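Local coordinates for protein Cfl (Pectobacterium brasiliense, PDB 7A9J) that probably activates carboxylic acids such as coronafacic acid with ATP and joins them to an amine or thiol, as an AMP-forming ligase of the ATP-dependent AMP-binding enzyme family, at residues L93-V98 with S174-Y179; D426-E431 with E465-L470. The protein carries 1 engineered substitution. All blocks are in the same frame, centred on the assembly; numbering follows the deposited sequence.

Contact 1: residues L93-V98 with S174-Y179; sequences LKIGAV and SEDNIY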
ATOM      1  N   LEU A  93       5.250 -15.519 -14.718  1.00 27.64           N
ATOM      2  CA  LEU A  93       6.222 -14.670 -15.408  1.00 34.65           C
ATOM      3  C   LEU A  93       7.150 -15.478 -16.299  1.00 34.95           C
ATOM      4  O   LEU A  93       7.464 -15.057 -17.423  1.00 30.80           O
ATOM      5  CB  LEU A  93       7.048 -13.901 -14.367  1.00 26.53           C
ATOM      6  CG  LEU A  93       6.243 -12.737 -13.716  1.00 26.78           C
ATOM      7  CD1 LEU A  93       6.995 -12.232 -12.473  1.00 30.41           C
ATOM      8  CD2 LEU A  93       5.978 -11.600 -14.667  1.00 31.84           C
ATOM      9  N   LYS A  94       7.640 -16.622 -15.790  1.00 30.87           N
ATOM     10  CA  LYS A  94       8.555 -17.455 -16.540  1.00 31.85           C
ATOM     11  C   LYS A  94       7.952 -17.873 -17.875  1.00 34.65           C
ATOM     12  O   LYS A  94       8.640 -17.880 -18.901  1.00 33.31           O
ATOM     13  CB  LYS A  94       8.897 -18.704 -15.698  1.00 28.47           C
ATOM     14  CG  LYS A  94       9.800 -19.715 -16.380  1.00 35.44           C
ATOM     15  CD  LYS A  94      10.196 -20.845 -15.382  1.00 33.06           C
ATOM     16  CE  LYS A  94      10.755 -22.122 -16.106  1.00 34.69           C
ATOM     17  NZ  LYS A  94      11.945 -21.840 -16.968  1.00 42.56           N
ATOM     18  N   ILE A  95       6.666 -18.244 -17.881  1.00 33.72           N
ATOM     19  CA  ILE A  95       6.072 -18.759 -19.088  1.00 34.20           C
ATOM     20  C   ILE A  95       5.261 -17.732 -19.826  1.00 37.74           C
ATOM     21  O   ILE A  95       4.771 -18.051 -20.942  1.00 35.65           O
ATOM     22  CB  ILE A  95       5.212 -20.011 -18.824  1.00 34.33           C
ATOM     23  CG1 ILE A  95       3.936 -19.678 -18.035  1.00 32.17           C
ATOM     24  CG2 ILE A  95       6.079 -21.071 -18.180  1.00 34.41           C
ATOM     25  CD1 ILE A  95       3.019 -20.912 -18.010  1.00 35.85           C
ATOM     26  N   GLY A  96       5.142 -16.502 -19.285  1.00 36.08           N
ATOM     27  CA  GLY A  96       4.362 -15.475 -19.937  1.00 39.30           C
ATOM     28  C   GLY A  96       2.881 -15.614 -19.728  1.00 38.01           C
ATOM     29  O   GLY A  96       2.104 -15.084 -20.528  1.00 35.49           O
ATOM     30  N   ALA A  97       2.461 -16.370 -18.723  1.00 33.84           N
ATOM     31  CA  ALA A  97       1.058 -16.355 -18.354  1.00 33.64           C
ATOM     32  C   ALA A  97       0.767 -15.093 -17.557  1.00 35.63           C
ATOM     33  O   ALA A  97       1.563 -14.663 -16.715  1.00 33.58           O
ATOM     34  CB  ALA A  97       0.672 -17.606 -17.547  1.00 33.24           C
ATOM     35  N   VAL A  98      -0.368 -14.488 -17.873  1.00 32.43           N
ATOM     36  CA  VAL A  98      -0.779 -13.220 -17.273  1.00 32.92           C
ATOM     37  C   VAL A  98      -1.432 -13.508 -15.926  1.00 32.71           C
ATOM     38  O   VAL A  98      -2.441 -14.217 -15.854  1.00 36.46           O
ATOM     39  CB  VAL A  98      -1.744 -12.513 -18.228  1.00 33.76           C
ATOM     40  CG1 VAL A  98      -2.297 -11.198 -17.623  1.00 32.85           C
ATOM     41  CG2 VAL A  98      -1.058 -12.289 -19.558  1.00 33.42           C
ATOM     42  N   SER A 174      11.915 -27.017 -20.822  1.00 51.64           N
ATOM     43  CA  SER A 174      11.435 -26.424 -22.062  1.00 52.37           C
ATOM     44  C   SER A 174      11.737 -24.927 -22.072  1.00 51.51           C
ATOM     45  O   SER A 174      11.803 -24.274 -21.026  1.00 50.33           O
ATOM     46  CB  SER A 174       9.928 -26.667 -22.236  1.00 55.41           C
ATOM     47  OG  SER A 174       9.193 -26.209 -21.110  1.00 54.87           O
ATOM     48  N   GLU A 175      11.938 -24.389 -23.268  1.00 52.89           N
ATOM     49  CA  GLU A 175      12.256 -22.978 -23.381  1.00 53.85           C
ATOM     50  C   GLU A 175      10.992 -22.146 -23.264  1.00 46.31           C
ATOM     51  O   GLU A 175       9.886 -22.622 -23.532  1.00 50.36           O
ATOM     52  CB  GLU A 175      12.930 -22.662 -24.728  1.00 62.04           C
ATOM     53  CG  GLU A 175      14.475 -22.630 -24.725  1.00 70.61           C
ATOM     54  CD  GLU A 175      15.119 -23.918 -25.198  1.00 83.64           C
ATOM     55  OE1 GLU A 175      15.919 -24.498 -24.426  1.00 93.96           O
ATOM     56  OE2 GLU A 175      14.849 -24.350 -26.345  1.00 84.69           O
ATOM     57  N   ASP A 176      11.187 -20.886 -22.930  1.00 45.40           N
ATOM     58  CA  ASP A 176      10.152 -19.840 -22.969  1.00 46.66           C
ATOM     59  C   ASP A 176      10.719 -18.607 -23.661  1.00 50.69           C
ATOM     60  O   ASP A 176      11.868 -18.231 -23.421  1.00 53.99           O
ATOM     61  CB  ASP A 176       9.667 -19.451 -21.564  1.00 44.36           C
ATOM     62  CG  ASP A 176       9.044 -20.627 -20.823  1.00 51.86           C
ATOM     63  OD1 ASP A 176       7.938 -21.063 -21.231  1.00 46.04           O
ATOM     64  OD2 ASP A 176       9.696 -21.139 -19.877  1.00 48.62           O
ATOM     65  N   ASN A 177       9.936 -17.994 -24.545  1.00 48.31           N
ATOM     66  CA  ASN A 177      10.365 -16.763 -25.211  1.00 48.15           C
ATOM     67  C   ASN A 177       9.491 -15.622 -24.707  1.00 39.09           C
ATOM     68  O   ASN A 177       8.343 -15.466 -25.140  1.00 48.69           O
ATOM     69  CB  ASN A 177      10.297 -16.915 -26.716  1.00 47.34           C
ATOM     70  CG  ASN A 177      11.227 -17.985 -27.193  1.00 57.96           C
ATOM     71  OD1 ASN A 177      12.419 -17.964 -26.863  1.00 61.14           O
ATOM     72  ND2 ASN A 177      10.688 -18.971 -27.896  1.00 62.84           N
ATOM     73  N   ILE A 178      10.036 -14.855 -23.771  1.00 36.92           N
ATOM     74  CA  ILE A 178       9.318 -13.769 -23.078  1.00 35.80           C
ATOM     75  C   ILE A 178       9.929 -12.459 -23.550  1.00 43.61           C
ATOM     76  O   ILE A 178      11.153 -12.320 -23.545  1.00 48.09           O
ATOM     77  CB  ILE A 178       9.437 -13.870 -21.542  1.00 43.97           C
ATOM     78  CG1 ILE A 178       8.990 -15.232 -20.989  1.00 42.64           C
ATOM     79  CG2 ILE A 178       8.671 -12.738 -20.851  1.00 45.59           C
ATOM     80  CD1 ILE A 178       7.666 -15.689 -21.432  1.00 45.21           C
ATOM     81  N   TYR A 179       9.088 -11.497 -23.970  1.00 37.42           N
ATOM     82  CA  TYR A 179       9.551 -10.217 -24.495  1.00 39.07           C
ATOM     83  C   TYR A 179       9.010  -9.101 -23.621  1.00 35.61           C
ATOM     84  O   TYR A 179       7.961  -9.253 -23.006  1.00 34.59           O
ATOM     85  CB  TYR A 179       9.092  -9.998 -25.943  1.00 36.32           C
ATOM     86  CG  TYR A 179       9.627 -11.070 -26.844  1.00 40.21           C
ATOM     87  CD1 TYR A 179      10.906 -10.983 -27.335  1.00 39.99           C
ATOM     88  CD2 TYR A 179       8.872 -12.211 -27.145  1.00 39.42           C
ATOM     89  CE1 TYR A 179      11.430 -11.993 -28.143  1.00 44.80           C
ATOM     90  CE2 TYR A 179       9.389 -13.203 -27.939  1.00 45.22           C
ATOM     91  CZ  TYR A 179      10.668 -13.084 -28.433  1.00 46.79           C
ATOM     92  OH  TYR A 179      11.191 -14.071 -29.233  1.00 52.39           O
TER
HETATM   93  O   HOH W   1      12.013 -20.231 -18.971  1.00 46.64           O
HETATM   94  O   HOH W   2       9.963 -23.641 -19.081  1.00 49.39           O
HETATM   95  O   HOH W   3       6.004 -19.787 -22.633  1.00 43.11           O

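Contact 2: residues D426-E431 with E465-L470; sequences DQIKIE and ERIIAL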
ATOM      1  N   ASP A 426     -10.495  19.362   0.220  1.00 36.38           N
ATOM      2  CA  ASP A 426     -10.611  19.819   1.603  1.00 39.83           C
ATOM      3  C   ASP A 426     -10.186  21.258   1.782  1.00 34.40           C
ATOM      4  O   ASP A 426     -10.182  21.752   2.920  1.00 35.68           O
ATOM      5  CB  ASP A 426      -9.756  18.948   2.519  1.00 38.90           C
ATOM      6  CG  ASP A 426     -10.298  17.548   2.650  1.00 53.96           C
ATOM      7  OD1 ASP A 426     -11.526  17.382   2.482  1.00 52.22           O
ATOM      8  OD2 ASP A 426      -9.498  16.627   2.919  1.00 47.00           O
ATOM      9  N   GLN A 427      -9.733  21.897   0.710  1.00 34.11           N
ATOM     10  CA  GLN A 427      -9.195  23.229   0.788  1.00 32.82           C
ATOM     11  C   GLN A 427     -10.320  24.175   1.225  1.00 39.43           C
ATOM     12  O   GLN A 427     -11.473  24.026   0.803  1.00 35.40           O
ATOM     13  CB  GLN A 427      -8.698  23.635  -0.603  1.00 45.30           C
ATOM     14  CG  GLN A 427      -8.118  24.950  -0.834  1.00 61.78           C
ATOM     15  CD  GLN A 427      -8.070  25.253  -2.331  1.00 55.24           C
ATOM     16  OE1 GLN A 427      -8.251  26.398  -2.749  1.00 81.97           O
ATOM     17  NE2 GLN A 427      -7.863  24.231  -3.133  1.00 54.84           N
ATOM     18  N   ILE A 428      -9.982  25.115   2.082  1.00 32.63           N
ATOM     19  CA  ILE A 428     -10.916  26.171   2.533  1.00 30.63           C
ATOM     20  C   ILE A 428     -10.503  27.505   1.913  1.00 37.45           C
ATOM     21  O   ILE A 428      -9.303  27.784   1.766  1.00 43.84           O
ATOM     22  CB  ILE A 428     -10.879  26.234   4.076  1.00 33.83           C
ATOM     23  CG1 ILE A 428     -11.391  24.925   4.677  1.00 35.92           C
ATOM     24  CG2 ILE A 428     -11.624  27.493   4.623  1.00 34.96           C
ATOM     25  CD1 ILE A 428     -11.144  24.809   6.171  1.00 35.11           C
ATOM     26  N   LYS A 429     -11.491  28.362   1.559  1.00 40.84           N
ATOM     27  CA  LYS A 429     -11.185  29.698   1.048  1.00 45.26           C
ATOM     28  C   LYS A 429     -11.547  30.736   2.112  1.00 39.39           C
ATOM     29  O   LYS A 429     -12.673  30.732   2.627  1.00 39.45           O
ATOM     30  CB  LYS A 429     -11.947  30.003  -0.242  1.00 52.34           C
ATOM     31  CG  LYS A 429     -11.386  29.292  -1.438  1.00 55.73           C
ATOM     32  CD  LYS A 429     -10.213  30.060  -2.045  1.00 68.31           C
ATOM     33  CE  LYS A 429      -9.729  29.381  -3.323  1.00 80.24           C
ATOM     34  NZ  LYS A 429     -10.746  29.427  -4.421  1.00 79.77           N
ATOM     35  N   ILE A 430     -10.578  31.566   2.468  1.00 40.64           N
ATOM     36  CA  ILE A 430     -10.789  32.662   3.405  1.00 42.95           C
ATOM     37  C   ILE A 430     -10.358  33.936   2.711  1.00 45.84           C
ATOM     38  O   ILE A 430      -9.197  34.079   2.293  1.00 44.39           O
ATOM     39  CB  ILE A 430     -10.053  32.440   4.738  1.00 49.21           C
ATOM     40  CG1 ILE A 430     -10.607  31.162   5.447  1.00 45.61           C
ATOM     41  CG2 ILE A 430     -10.069  33.721   5.630  1.00 54.82           C
ATOM     42  CD1 ILE A 430     -12.157  31.237   5.881  1.00 43.87           C
ATOM     43  N   GLU A 431     -11.294  34.883   2.580  1.00 43.75           N
ATOM     44  CA  GLU A 431     -10.990  36.126   1.915  1.00 51.64           C
ATOM     45  C   GLU A 431     -10.311  35.897   0.572  1.00 50.79           C
ATOM     46  O   GLU A 431      -9.394  36.624   0.214  1.00 48.16           O
ATOM     47  CB  GLU A 431     -10.116  37.045   2.798  1.00 54.55           C
ATOM     48  CG  GLU A 431     -10.725  37.425   4.166  1.00 50.34           C
ATOM     49  CD  GLU A 431     -11.941  38.394   4.012  1.00 54.06           C
ATOM     50  OE1 GLU A 431     -12.723  38.573   4.970  1.00 56.17           O
ATOM     51  OE2 GLU A 431     -12.092  38.962   2.925  1.00 60.57           O
ATOM     52  N   GLU A 465     -17.118  30.885   4.102  1.00 33.66           N
ATOM     53  CA  GLU A 465     -16.779  29.765   4.954  1.00 35.21           C
ATOM     54  C   GLU A 465     -16.217  30.266   6.267  1.00 37.21           C
ATOM     55  O   GLU A 465     -15.596  31.327   6.322  1.00 36.28           O
ATOM     56  CB  GLU A 465     -15.684  28.850   4.320  1.00 37.10           C
ATOM     57  CG  GLU A 465     -16.116  28.122   3.066  1.00 44.82           C
ATOM     58  CD  GLU A 465     -14.934  27.321   2.450  1.00 42.75           C
ATOM     59  OE1 GLU A 465     -14.456  26.352   3.077  1.00 44.31           O
ATOM     60  OE2 GLU A 465     -14.445  27.662   1.355  1.00 49.49           O
ATOM     61  N   ARG A 466     -16.348  29.447   7.305  1.00 33.79           N
ATOM     62  CA  ARG A 466     -15.777  29.764   8.606  1.00 34.92           C
ATOM     63  C   ARG A 466     -15.037  28.531   9.098  1.00 34.40           C
ATOM     64  O   ARG A 466     -15.564  27.421   8.981  1.00 32.68           O
ATOM     65  CB  ARG A 466     -16.892  30.154   9.573  1.00 41.01           C
ATOM     66  CG  ARG A 466     -16.476  30.460  10.979  1.00 47.40           C
ATOM     67  CD  ARG A 466     -17.656  31.128  11.736  1.00 39.72           C
ATOM     68  NE  ARG A 466     -18.846  30.286  11.715  1.00 39.23           N
ATOM     69  CZ  ARG A 466     -19.245  29.497  12.705  1.00 49.78           C
ATOM     70  NH1 ARG A 466     -18.544  29.430  13.836  1.00 54.91           N
ATOM     71  NH2 ARG A 466     -20.362  28.785  12.555  1.00 50.77           N
ATOM     72  N   ILE A 467     -13.834  28.731   9.647  1.00 33.38           N
ATOM     73  CA  ILE A 467     -12.994  27.594  10.040  1.00 35.88           C
ATOM     74  C   ILE A 467     -13.325  27.141  11.446  1.00 36.68           C
ATOM     75  O   ILE A 467     -13.328  27.941  12.388  1.00 38.76           O
ATOM     76  CB  ILE A 467     -11.506  27.962   9.926  1.00 35.21           C
ATOM     77  CG1 ILE A 467     -11.196  28.273   8.460  1.00 35.71           C
ATOM     78  CG2 ILE A 467     -10.596  26.811  10.482  1.00 33.64           C
ATOM     79  CD1 ILE A 467      -9.765  28.757   8.262  1.00 43.65           C
ATOM     80  N   ILE A 468     -13.588  25.844  11.592  1.00 31.51           N
ATOM     81  CA  ILE A 468     -13.865  25.231  12.886  1.00 33.27           C
ATOM     82  C   ILE A 468     -12.716  24.286  13.220  1.00 35.23           C
ATOM     83  O   ILE A 468     -12.255  23.528  12.350  1.00 35.01           O
ATOM     84  CB  ILE A 468     -15.195  24.455  12.830  1.00 34.55           C
ATOM     85  CG1 ILE A 468     -16.302  25.309  12.174  1.00 34.79           C
ATOM     86  CG2 ILE A 468     -15.529  23.878  14.214  1.00 36.02           C
ATOM     87  CD1 ILE A 468     -16.643  26.644  12.876  1.00 33.33           C
ATOM     88  N   ALA A 469     -12.281  24.283  14.473  1.00 35.68           N
ATOM     89  CA  ALA A 469     -11.287  23.294  14.906  1.00 39.98           C
ATOM     90  C   ALA A 469     -11.916  22.375  15.939  1.00 40.55           C
ATOM     91  O   ALA A 469     -12.379  22.839  16.993  1.00 42.27           O
ATOM     92  CB  ALA A 469     -10.049  23.978  15.503  1.00 41.66           C
ATOM     93  N   LEU A 470     -11.914  21.082  15.654  1.00 39.45           N
ATOM     94  CA  LEU A 470     -12.203  20.089  16.674  1.00 42.94           C
ATOM     95  C   LEU A 470     -10.921  19.790  17.440  1.00 49.16           C
ATOM     96  O   LEU A 470      -9.905  19.430  16.839  1.00 48.96           O
ATOM     97  CB  LEU A 470     -12.792  18.850  15.999  1.00 48.71           C
ATOM     98  CG  LEU A 470     -13.653  17.814  16.705  1.00 55.30           C
ATOM     99  CD1 LEU A 470     -14.674  18.511  17.574  1.00 58.18           C
ATOM    100  CD2 LEU A 470     -14.363  16.997  15.618  1.00 45.41           C
TER
HETATM  101  O   HOH W   4     -13.352  25.903  -0.408  1.00 58.51           O

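Contact 1: residues L93-V98 with S174-Y179
D176 reaches across to the end of helix 83-95 and meets K94 and I95 with every atom beyond its backbone. Its CB sits 3.3 Å from K94 O, and CG lies next to the same carbonyl. At the tip the carboxylate divides its partners. OD1 rests on the CG2 methyl of I95 at 3.6 Å, takes a bond from water 3, which also bonds I95 O, and forms a salt bridge with K65 of helix 50-66. OD2 faces K94 NZ in a long salt bridge of 3.7 Å, with water 1 between the two groups, donating to OD2 and accepting from NZ. Water 2 ties OD2 to S174 O. The K94 amine, hydrogen-bonded also to Y171 OH, arrives on a chain that bends only at its end (chi4 58°). Farther along, I178 lays CG1 against K94 O at 3.4 Å and CD1 against G96 N at 3.4 Å. G96, with positive phi (79°), puts its N against this methyl as the chain leaves the helix. A loop leading to strand 183-188 thus covers the glycine-ended C-terminus of a helix that leads into edge strand 98-101 of a five-stranded parallel sheet, within the AMP-binding region of the adenylate-forming fold.

Contact 2: residues D426-E431 with E465-L470
With CG anti to its own carbonyl carbon (chi1 -66°) and the chain extended beyond CG, E465 carries its carboxylate from strand 464-473 to the backbone of strand 428-430. There OE2 accepts the amide of K429, N to OE2 3.0 Å, in a nearly straight bond (166° at the hydrogen) whose donor stands well above the carboxylate plane. Water 4 gives a second bond to OE2 at 2.7 Å and links it to Q427 O. The other oxygen, OE1, presses on the CG2 methyl of I428 at 3.4 Å and is hydrogen-bonded to S457 OG of strand 450-460. Beside this polar grip three isoleucines pack. I428 CG2 touches I467 CG1 at 3.9 Å, while I467 CD1 meets I430 CG1 at 3.8 Å, so the I467 side chain spans the two residues from the facing strand 464-473. I430 CD1 also lies 3.5 Å from E465 O. The strand axes are steeply inclined, 114° between their directions, and pass 7.1 Å apart. V435, from the partner strand of the 428-430 hairpin, touches all three isoleucines. The hairpin is thereby joined to the mixed sheet of the C-terminal domain by side-chain packing and a carboxylate-to-amide bond, with no backbone pairing between the two segments. Amide, water and serine hydroxyl would together stabilise a negative charge beside the apolar methyls, consistent with an ionised carboxylate.

Overall arrangement
Contacts 1 and 2 occupy opposite sides of the chain's centre, their centres about 55 Å apart and their nearest atoms about 35 Å apart, and they share no helix or strand. Contact 1 is the more buried and belongs to the AMP-binding region, where a loop lies over a helix end; contact 2 is partly buried and joins a two-stranded hairpin to the sheet of the C-terminal domain. Each centres on an acidic side chain, but the chemistry differs. The aspartate of contact 1 is linked across by a long ion pair and waters, whereas the glutamate of contact 2 accepts a direct hydrogen bond from a backbone amide, with one bridging water besides, and stands beside an apolar isoleucine cluster.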